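Peptidoglycan DD-endopeptidase ShyB (Vibrio cholerae, PDB 2GU1) cleaves the peptide cross-links between peptidoglycan strands as a zinc-dependent DD-endopeptidase, probably so that new glycans can be inserted and the cell wall can expand. Local coordinates at residues Glu198-Val206 and Val323-Pro331; Val245-Val255 and Val267-Tyr278. One frame throughout, in Å; residues are numbered along the deposited sequence.

Contact 1. Residues Glu198-Val206 and Val323-Pro331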
loop_
_atom_site.group_PDB
_atom_site.type_symbol
_atom_site.label_atom_id
_atom_site.label_comp_id
_atom_site.label_asym_id
_atom_site.label_seq_id
_atom_site.Cartn_x
_atom_site.Cartn_y
_atom_site.Cartn_z
ATOM N N GLU A 198 15.118 7.193 -9.170
ATOM C CA GLU A 198 14.260 7.539 -8.036
ATOM C C GLU A 198 15.068 7.847 -6.780
ATOM O O GLU A 198 16.049 7.171 -6.483
ATOM C CB GLU A 198 13.283 6.388 -7.781
ATOM C CG GLU A 198 12.403 6.116 -8.985
ATOM C CD GLU A 198 11.517 4.898 -8.831
ATOM O OE1 GLU A 198 12.041 3.764 -8.897
ATOM O OE2 GLU A 198 10.297 5.079 -8.648
ATOM N N ARG A 199 14.655 8.869 -6.035
ATOM C CA ARG A 199 15.390 9.248 -4.835
ATOM C C ARG A 199 15.299 8.224 -3.720
ATOM O O ARG A 199 14.326 7.487 -3.623
ATOM C CB ARG A 199 14.920 10.612 -4.321
ATOM C CG ARG A 199 15.362 11.774 -5.201
ATOM C CD ARG A 199 15.626 13.022 -4.371
ATOM N NE ARG A 199 14.405 13.600 -3.822
ATOM C CZ ARG A 199 14.387 14.595 -2.939
ATOM N NH1 ARG A 199 15.525 15.117 -2.502
ATOM N NH2 ARG A 199 13.230 15.072 -2.498
ATOM N N ALA A 200 16.333 8.181 -2.889
ATOM C CA ALA A 200 16.378 7.265 -1.762
ATOM C C ALA A 200 15.473 7.801 -0.661
ATOM O O ALA A 200 14.906 8.894 -0.781
ATOM C CB ALA A 200 17.809 7.130 -1.243
ATOM N N PHE A 201 15.354 7.035 0.417
ATOM C CA PHE A 201 14.499 7.412 1.534
ATOM C C PHE A 201 15.312 7.789 2.760
ATOM O O PHE A 201 16.490 7.440 2.877
ATOM C CB PHE A 201 13.610 6.234 1.942
ATOM C CG PHE A 201 12.763 5.676 0.829
ATOM C CD1 PHE A 201 12.603 4.298 0.693
ATOM C CD2 PHE A 201 12.074 6.516 -0.032
ATOM C CE1 PHE A 201 11.764 3.766 -0.285
ATOM C CE2 PHE A 201 11.232 5.997 -1.016
ATOM C CZ PHE A 201 11.073 4.623 -1.142
ATOM N N ASN A 202 14.672 8.508 3.671
ATOM C CA ASN A 202 15.309 8.834 4.933
ATOM C C ASN A 202 14.941 7.634 5.802
ATOM O O ASN A 202 13.897 7.016 5.603
ATOM C CB ASN A 202 14.726 10.110 5.542
ATOM C CG ASN A 202 15.191 11.360 4.826
ATOM O OD1 ASN A 202 16.308 11.409 4.316
ATOM N ND2 ASN A 202 14.345 12.384 4.799
ATOM N N ARG A 203 15.793 7.288 6.751
ATOM C CA ARG A 203 15.509 6.158 7.625
ATOM C C ARG A 203 14.411 6.461 8.657
ATOM O O ARG A 203 13.559 5.615 8.933
ATOM C CB ARG A 203 16.785 5.744 8.356
ATOM C CG ARG A 203 16.565 4.672 9.412
ATOM C CD ARG A 203 16.259 3.348 8.769
ATOM N NE ARG A 203 17.451 2.784 8.143
ATOM C CZ ARG A 203 17.462 1.681 7.400
ATOM N NH1 ARG A 203 16.333 1.005 7.180
ATOM N NH2 ARG A 203 18.606 1.252 6.874
ATOM N N TYR A 204 14.431 7.676 9.207
ATOM C CA TYR A 204 13.490 8.098 10.250
ATOM C C TYR A 204 12.411 9.104 9.856
ATOM O O TYR A 204 12.666 10.026 9.088
ATOM C CB TYR A 204 14.278 8.692 11.427
ATOM C CG TYR A 204 15.268 7.727 12.042
ATOM C CD1 TYR A 204 14.842 6.708 12.888
ATOM C CD2 TYR A 204 16.628 7.811 11.743
ATOM C CE1 TYR A 204 15.747 5.787 13.425
ATOM C CE2 TYR A 204 17.536 6.904 12.269
ATOM C CZ TYR A 204 17.092 5.895 13.109
ATOM O OH TYR A 204 17.996 4.991 13.625
ATOM N N PRO A 205 11.184 8.929 10.390
ATOM C CA PRO A 205 10.043 9.812 10.124
ATOM C C PRO A 205 9.941 10.936 11.164
ATOM O O PRO A 205 8.982 11.710 11.153
ATOM C CB PRO A 205 8.850 8.868 10.205
ATOM C CG PRO A 205 9.260 7.956 11.337
ATOM C CD PRO A 205 10.733 7.675 11.030
ATOM N N VAL A 206 10.916 11.011 12.070
ATOM C CA VAL A 206 10.911 12.040 13.106
ATOM C C VAL A 206 12.327 12.577 13.354
ATOM O O VAL A 206 13.324 11.982 12.917
ATOM C CB VAL A 206 10.352 11.501 14.455
ATOM C CG1 VAL A 206 8.872 11.111 14.312
ATOM C CG2 VAL A 206 11.171 10.311 14.913
ATOM N N VAL A 323 7.455 -4.525 6.215
ATOM C CA VAL A 323 8.825 -4.977 6.442
ATOM C C VAL A 323 9.397 -4.097 7.553
ATOM O O VAL A 323 8.881 -3.006 7.814
ATOM C CB VAL A 323 9.711 -4.811 5.179
ATOM C CG1 VAL A 323 9.065 -5.501 3.978
ATOM C CG2 VAL A 323 9.944 -3.332 4.897
ATOM N N ASP A 324 10.452 -4.574 8.203
ATOM C CA ASP A 324 11.098 -3.828 9.280
ATOM C C ASP A 324 11.650 -2.521 8.706
ATOM O O ASP A 324 12.556 -2.542 7.875
ATOM C CB ASP A 324 12.238 -4.658 9.878
ATOM C CG ASP A 324 12.730 -4.107 11.199
ATOM O OD1 ASP A 324 12.719 -2.869 11.377
ATOM O OD2 ASP A 324 13.135 -4.917 12.063
ATOM N N ALA A 325 11.100 -1.393 9.149
ATOM C CA ALA A 325 11.532 -0.083 8.668
ATOM C C ALA A 325 12.999 0.199 8.986
ATOM O O ALA A 325 13.640 1.000 8.314
ATOM C CB ALA A 325 10.663 1.008 9.275
ATOM N N MET A 326 13.528 -0.458 10.011
ATOM C CA MET A 326 14.917 -0.244 10.395
ATOM C C MET A 326 15.910 -1.223 9.756
ATOM O O MET A 326 17.093 -1.202 10.094
ATOM C CB MET A 326 15.043 -0.318 11.916
ATOM C CG MET A 326 14.145 0.650 12.665
ATOM S SD MET A 326 14.534 2.387 12.354
ATOM C CE MET A 326 13.401 2.783 11.021
ATOM N N LYS A 327 15.450 -2.061 8.828
ATOM C CA LYS A 327 16.336 -3.045 8.201
ATOM C C LYS A 327 17.420 -2.478 7.276
ATOM O O LYS A 327 17.228 -1.466 6.602
ATOM C CB LYS A 327 15.522 -4.106 7.453
ATOM C CG LYS A 327 14.973 -3.685 6.110
ATOM C CD LYS A 327 14.291 -4.873 5.453
ATOM C CE LYS A 327 13.845 -4.559 4.041
ATOM N NZ LYS A 327 13.331 -5.778 3.353
ATOM N N ALA A 328 18.559 -3.167 7.250
ATOM C CA ALA A 328 19.721 -2.771 6.457
ATOM C C ALA A 328 19.468 -2.464 4.982
ATOM O O ALA A 328 19.575 -1.312 4.559
ATOM C CB ALA A 328 20.814 -3.835 6.584
ATOM N N ASP A 329 19.149 -3.491 4.200
ATOM C CA ASP A 329 18.917 -3.306 2.769
ATOM C C ASP A 329 17.574 -2.667 2.446
ATOM O O ASP A 329 16.519 -3.276 2.624
ATOM C CB ASP A 329 19.021 -4.640 2.025
ATOM C CG ASP A 329 17.836 -5.551 2.294
ATOM O OD1 ASP A 329 17.641 -5.952 3.461
ATOM O OD2 ASP A 329 17.096 -5.858 1.338
ATOM N N LEU A 330 17.637 -1.432 1.969
ATOM C CA LEU A 330 16.462 -0.672 1.577
ATOM C C LEU A 330 16.963 0.698 1.137
ATOM O O LEU A 330 17.779 1.319 1.815
ATOM C CB LEU A 330 15.468 -0.552 2.743
ATOM C CG LEU A 330 15.630 0.470 3.871
ATOM C CD1 LEU A 330 17.070 0.488 4.363
ATOM C CD2 LEU A 330 15.216 1.843 3.377
ATOM N N PRO A 331 16.514 1.168 -0.032
ATOM C CA PRO A 331 16.954 2.477 -0.516
ATOM C C PRO A 331 16.296 3.576 0.299
ATOM O O PRO A 331 15.308 3.323 0.990
ATOM C CB PRO A 331 16.493 2.473 -1.967
ATOM C CG PRO A 331 15.217 1.682 -1.891
ATOM C CD PRO A 331 15.606 0.525 -0.997
HETATM O O HOH W 1 12.608 3.662 7.461
#
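Arg203 supplies the direct hydrogen bonds between Glu198-Val206 and Val323-Pro331, reaching with its guanidinium group into a bend of the opposite backbone. NH1 donates to two carbonyls, Lys327 O at 2.7 Å and Ala325 O in a straighter bond of 152° from NH1. Ala325 O lies in the guanidinium plane, whereas Lys327 O is tilted out of it and also takes a weak bond from NH2. The carbonyl Met326 O stands over one face, toward the rim, so several backbone oxygens border the group and would probably ease its positive charge. Its chain leaves with CG anti to the backbone N (chi1 173°) and then bends at both chi2 and chi3, which turns the end toward these carbonyls. A water adds a bridge, donating to Arg203 O and to Ala325 O.

The carbonyls are presented by a type I beta turn from Asp324 to Lys327, closed by Lys327 N to Asp324 O. An Asx turn braces it: Met326 N donates to Asp324 OD1 over 2.9 Å, on the anti side of the carboxylate but tilted out of its plane. This turn follows strand 321-323 and lies near the catalytic centre without belonging to it, the side chain of Ala325 being about 11 Å from the zinc ion.

Apolar contacts border the polar cluster. Met326 bends back so that its CE rests 3.7 Å from Arg203 CD, while its SD makes an oblique Met-aromatic contact with Tyr204, 4.7 Å from the ring centroid; the two side chains cross at about a right angle. Farther along, Leu330 CD2 comes to the edge of the Phe201 ring, and Phe201 CE1 is 4.3 Å from Pro331 CG. The same Phe201 ring meets Tyr274 edge-to-face.

Contact 2. Residues Val245-Val255 and Val267-Tyr278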
loop_
_atom_site.group_PDB
_atom_site.type_symbol
_atom_site.label_atom_id
_atom_site.label_comp_id
_atom_site.label_asym_id
_atom_site.label_seq_id
_atom_site.Cartn_x
_atom_site.Cartn_y
_atom_site.Cartn_z
ATOM N N VAL A 245 5.982 14.961 12.337
ATOM C CA VAL A 245 6.170 13.676 11.668
ATOM C C VAL A 245 6.464 14.030 10.219
ATOM O O VAL A 245 5.768 14.860 9.638
ATOM C CB VAL A 245 4.878 12.819 11.742
ATOM C CG1 VAL A 245 5.039 11.533 10.949
ATOM C CG2 VAL A 245 4.555 12.507 13.191
ATOM N N TYR A 246 7.496 13.416 9.644
ATOM C CA TYR A 246 7.884 13.711 8.272
ATOM C C TYR A 246 7.850 12.484 7.376
ATOM O O TYR A 246 8.071 11.367 7.841
ATOM C CB TYR A 246 9.306 14.258 8.238
ATOM C CG TYR A 246 9.562 15.366 9.227
ATOM C CD1 TYR A 246 9.314 16.697 8.896
ATOM C CD2 TYR A 246 10.056 15.080 10.499
ATOM C CE1 TYR A 246 9.561 17.722 9.812
ATOM C CE2 TYR A 246 10.304 16.097 11.423
ATOM C CZ TYR A 246 10.058 17.410 11.071
ATOM O OH TYR A 246 10.335 18.413 11.968
ATOM N N SER A 247 7.600 12.707 6.088
ATOM C CA SER A 247 7.590 11.612 5.122
ATOM C C SER A 247 9.034 11.183 4.926
ATOM O O SER A 247 9.933 12.023 4.848
ATOM C CB SER A 247 7.019 12.064 3.774
ATOM O OG SER A 247 7.161 11.036 2.794
ATOM N N THR A 248 9.260 9.877 4.856
ATOM C CA THR A 248 10.609 9.367 4.663
ATOM C C THR A 248 10.984 9.343 3.182
ATOM O O THR A 248 12.072 8.897 2.814
ATOM C CB THR A 248 10.741 7.958 5.252
ATOM O OG1 THR A 248 9.638 7.151 4.812
ATOM C CG2 THR A 248 10.739 8.025 6.780
ATOM N N GLY A 249 10.083 9.821 2.331
ATOM C CA GLY A 249 10.386 9.831 0.909
ATOM C C GLY A 249 9.439 10.648 0.050
ATOM O O GLY A 249 8.352 11.032 0.490
ATOM N N ASP A 250 9.857 10.926 -1.184
ATOM C CA ASP A 250 9.013 11.669 -2.104
ATOM C C ASP A 250 7.824 10.763 -2.388
ATOM O O ASP A 250 7.962 9.538 -2.392
ATOM C CB ASP A 250 9.753 11.966 -3.417
ATOM C CG ASP A 250 11.041 12.743 -3.204
ATOM O OD1 ASP A 250 11.056 13.669 -2.367
ATOM O OD2 ASP A 250 12.039 12.437 -3.886
ATOM N N GLY A 251 6.658 11.350 -2.621
ATOM C CA GLY A 251 5.500 10.527 -2.899
ATOM C C GLY A 251 4.191 11.278 -2.922
ATOM O O GLY A 251 4.155 12.510 -2.945
ATOM N N LYS A 252 3.102 10.525 -2.916
ATOM C CA LYS A 252 1.783 11.120 -2.940
ATOM C C LYS A 252 0.896 10.524 -1.866
ATOM O O LYS A 252 0.867 9.306 -1.662
ATOM C CB LYS A 252 1.143 10.916 -4.312
ATOM C CG LYS A 252 -0.262 11.476 -4.431
ATOM C CD LYS A 252 -0.750 11.423 -5.872
ATOM C CE LYS A 252 -0.857 9.998 -6.378
ATOM N NZ LYS A 252 -1.850 9.225 -5.588
ATOM N N VAL A 253 0.178 11.398 -1.173
ATOM C CA VAL A 253 -0.729 10.979 -0.126
ATOM C C VAL A 253 -1.874 10.233 -0.799
ATOM O O VAL A 253 -2.593 10.804 -1.616
ATOM C CB VAL A 253 -1.291 12.200 0.628
ATOM C CG1 VAL A 253 -2.220 11.744 1.732
ATOM C CG2 VAL A 253 -0.148 13.030 1.187
ATOM N N ILE A 254 -2.043 8.960 -0.460
ATOM C CA ILE A 254 -3.103 8.172 -1.062
ATOM C C ILE A 254 -4.212 7.838 -0.078
ATOM O O ILE A 254 -5.322 7.501 -0.487
ATOM C CB ILE A 254 -2.552 6.856 -1.668
ATOM C CG1 ILE A 254 -1.852 6.025 -0.592
ATOM C CG2 ILE A 254 -1.577 7.176 -2.795
ATOM C CD1 ILE A 254 -1.296 4.709 -1.108
ATOM N N VAL A 255 -3.918 7.935 1.218
ATOM C CA VAL A 255 -4.910 7.634 2.242
ATOM C C VAL A 255 -4.829 8.589 3.429
ATOM O O VAL A 255 -3.745 8.887 3.926
ATOM C CB VAL A 255 -4.744 6.199 2.774
ATOM C CG1 VAL A 255 -5.777 5.915 3.850
ATOM C CG2 VAL A 255 -4.866 5.204 1.635
ATOM N N VAL A 267 -1.191 7.358 4.662
ATOM C CA VAL A 267 -0.429 6.415 3.859
ATOM C C VAL A 267 0.089 7.170 2.648
ATOM O O VAL A 267 -0.663 7.881 1.977
ATOM C CB VAL A 267 -1.288 5.231 3.363
ATOM C CG1 VAL A 267 -0.436 4.327 2.464
ATOM C CG2 VAL A 267 -1.832 4.440 4.555
ATOM N N ILE A 268 1.377 7.026 2.375
ATOM C CA ILE A 268 1.986 7.696 1.247
ATOM C C ILE A 268 2.531 6.646 0.297
ATOM O O ILE A 268 3.093 5.642 0.731
ATOM C CB ILE A 268 3.144 8.623 1.716
ATOM C CG1 ILE A 268 2.571 9.787 2.536
ATOM C CG2 ILE A 268 3.933 9.140 0.519
ATOM C CD1 ILE A 268 3.624 10.740 3.064
ATOM N N GLU A 269 2.327 6.857 -0.998
ATOM C CA GLU A 269 2.846 5.936 -1.994
ATOM C C GLU A 269 4.054 6.634 -2.590
ATOM O O GLU A 269 3.942 7.726 -3.148
ATOM C CB GLU A 269 1.799 5.645 -3.071
ATOM C CG GLU A 269 2.311 4.737 -4.177
ATOM C CD GLU A 269 1.197 4.212 -5.069
ATOM O OE1 GLU A 269 0.401 5.034 -5.575
ATOM O OE2 GLU A 269 1.119 2.976 -5.265
ATOM N N HIS A 270 5.213 6.005 -2.443
ATOM C CA HIS A 270 6.465 6.559 -2.928
ATOM C C HIS A 270 6.737 6.186 -4.377
ATOM O O HIS A 270 7.225 7.007 -5.154
ATOM C CB HIS A 270 7.590 6.090 -2.017
ATOM C CG HIS A 270 7.379 6.478 -0.588
ATOM N ND1 HIS A 270 7.383 7.792 -0.170
ATOM C CD2 HIS A 270 7.081 5.738 0.505
ATOM C CE1 HIS A 270 7.096 7.844 1.118
ATOM N NE2 HIS A 270 6.906 6.611 1.552
ATOM N N ASN A 271 6.429 4.941 -4.725
ATOM C CA ASN A 271 6.584 4.467 -6.097
ATOM C C ASN A 271 5.784 3.176 -6.245
ATOM O O ASN A 271 4.994 2.840 -5.367
ATOM C CB ASN A 271 8.067 4.269 -6.458
ATOM C CG ASN A 271 8.696 3.069 -5.773
ATOM O OD1 ASN A 271 8.072 2.397 -4.957
ATOM N ND2 ASN A 271 9.956 2.796 -6.111
ATOM N N SER A 272 5.970 2.462 -7.348
ATOM C CA SER A 272 5.227 1.230 -7.591
ATOM C C SER A 272 5.422 0.130 -6.546
ATOM O O SER A 272 4.608 -0.790 -6.448
ATOM C CB SER A 272 5.592 0.672 -8.974
ATOM O OG SER A 272 6.999 0.528 -9.114
ATOM N N VAL A 273 6.481 0.239 -5.749
ATOM C CA VAL A 273 6.791 -0.782 -4.757
ATOM C C VAL A 273 6.622 -0.370 -3.285
ATOM O O VAL A 273 6.111 -1.144 -2.470
ATOM C CB VAL A 273 8.253 -1.274 -4.972
ATOM C CG1 VAL A 273 8.646 -2.277 -3.908
ATOM C CG2 VAL A 273 8.395 -1.887 -6.376
ATOM N N TYR A 274 7.039 0.847 -2.959
ATOM C CA TYR A 274 7.010 1.340 -1.580
ATOM C C TYR A 274 5.883 2.269 -1.134
ATOM O O TYR A 274 5.451 3.151 -1.871
ATOM C CB TYR A 274 8.325 2.062 -1.285
ATOM C CG TYR A 274 9.557 1.199 -1.349
ATOM C CD1 TYR A 274 9.957 0.438 -0.247
ATOM C CD2 TYR A 274 10.334 1.146 -2.511
ATOM C CE1 TYR A 274 11.096 -0.347 -0.294
ATOM C CE2 TYR A 274 11.479 0.356 -2.567
ATOM C CZ TYR A 274 11.854 -0.383 -1.451
ATOM O OH TYR A 274 13.004 -1.128 -1.478
ATOM N N LYS A 275 5.438 2.062 0.102
ATOM C CA LYS A 275 4.427 2.900 0.732
ATOM C C LYS A 275 4.861 2.980 2.198
ATOM O O LYS A 275 5.565 2.094 2.696
ATOM C CB LYS A 275 3.030 2.270 0.686
ATOM C CG LYS A 275 2.409 2.051 -0.689
ATOM C CD LYS A 275 1.003 1.478 -0.510
ATOM C CE LYS A 275 0.291 1.212 -1.840
ATOM N NZ LYS A 275 0.889 0.062 -2.572
ATOM N N THR A 276 4.445 4.040 2.880
ATOM C CA THR A 276 4.741 4.200 4.300
ATOM C C THR A 276 3.437 4.601 4.977
ATOM O O THR A 276 2.618 5.310 4.378
ATOM C CB THR A 276 5.801 5.300 4.564
ATOM O OG1 THR A 276 5.437 6.503 3.873
ATOM C CG2 THR A 276 7.178 4.840 4.110
ATOM N N ARG A 277 3.238 4.120 6.203
ATOM C CA ARG A 277 2.040 4.433 6.980
ATOM C C ARG A 277 2.432 5.126 8.276
ATOM O O ARG A 277 3.472 4.801 8.868
ATOM C CB ARG A 277 1.280 3.161 7.353
ATOM C CG ARG A 277 0.744 2.374 6.195
ATOM C CD ARG A 277 0.083 1.131 6.752
ATOM N NE ARG A 277 -0.708 0.431 5.757
ATOM C CZ ARG A 277 -1.128 -0.816 5.903
ATOM N NH1 ARG A 277 -0.819 -1.489 7.004
ATOM N NH2 ARG A 277 -1.867 -1.385 4.958
ATOM N N TYR A 278 1.582 6.047 8.725
ATOM C CA TYR A 278 1.827 6.812 9.950
ATOM C C TYR A 278 0.524 6.769 10.770
ATOM O O TYR A 278 -0.489 7.328 10.359
ATOM C CB TYR A 278 2.185 8.263 9.577
ATOM C CG TYR A 278 3.273 8.389 8.517
ATOM C CD1 TYR A 278 4.594 8.680 8.867
ATOM C CD2 TYR A 278 2.988 8.167 7.170
ATOM C CE1 TYR A 278 5.599 8.736 7.901
ATOM C CE2 TYR A 278 3.987 8.219 6.197
ATOM C CZ TYR A 278 5.289 8.498 6.568
ATOM O OH TYR A 278 6.281 8.485 5.608
#
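Ile254 fits its side chain against Val267 and Glu269 where a classic beta bulge shifts the register of the antiparallel hairpin of strands 251-259 and 265-269 by one residue. Ile254 and Val255 both face Val267: Val267 O accepts from Ile254 N at 3.0 Å and, weakly, from Val255 N. Ile254 CG1 sits between the backbone N and the carbonyl carbon (chi1 58°) and the chain runs straight on, which puts CD1 against Val267 CG1 (3.7 Å); the other branch, CG2, meets Glu269 CB with the side chains at about a right angle. Beyond the bulge, Val255 and Val267 lie side by side, their CB atoms 3.6 Å apart. On the face of Val253 and Ile268, Ile268 extends CD1 to Ser247, and Val292 and Ile298 add to the packing.

Gly251, with no side chain, allows close passage: its CA is 4.0 Å from Ile268 CG2 and 3.2 Å from Glu269 O. Beside it the His270 ring enters the curve of the loop 247-250, with Ser247 OG at its edge. Farther back, Val245 CG1 nestles 3.6 Å from Tyr278 CD1. The hairpin lies in the M23 peptidase domain, the Tyr278 side chain about 11 Å from the zinc ion.

His270 is gripped at both nitrogens. ND1 donates to Asp250 O at 2.9 Å; this oxygen lies in the ring plane, while ND1 approaches from above the carbonyl plane. NE2 shares a hydrogen bond with Thr276 OG1, itself bonded to Tyr278 OH, which weakly accepts from Thr248 N. This buried chain implies a histidine fixed in rotation, tying loop to strand, with ND1 protonated.

Contact 1 lies at the surface, whereas contact 2 is partly buried and lies in the M23 peptidase domain, mostly on its larger beta sheet. The chemistry follows: contact 1 joins two irregular segments through one arginine, backbone carbonyls and a water, while contact 2 combines bulged antiparallel strand pairing, branched aliphatic side chains and a buried chain of hydrogen-bonded side chains. Each has a side chain about 11 Å from the zinc ion (Ala325, Tyr278), and neither supplies a ligand. They also share a border, where Arg199 NH2 forms a salt bridge with Asp250 OD1 at 2.6 Å and Pro205 O probably accepts from Tyr246 N. Residues 198-206 and 323-331, the last modelled residues, thus abut contact 2.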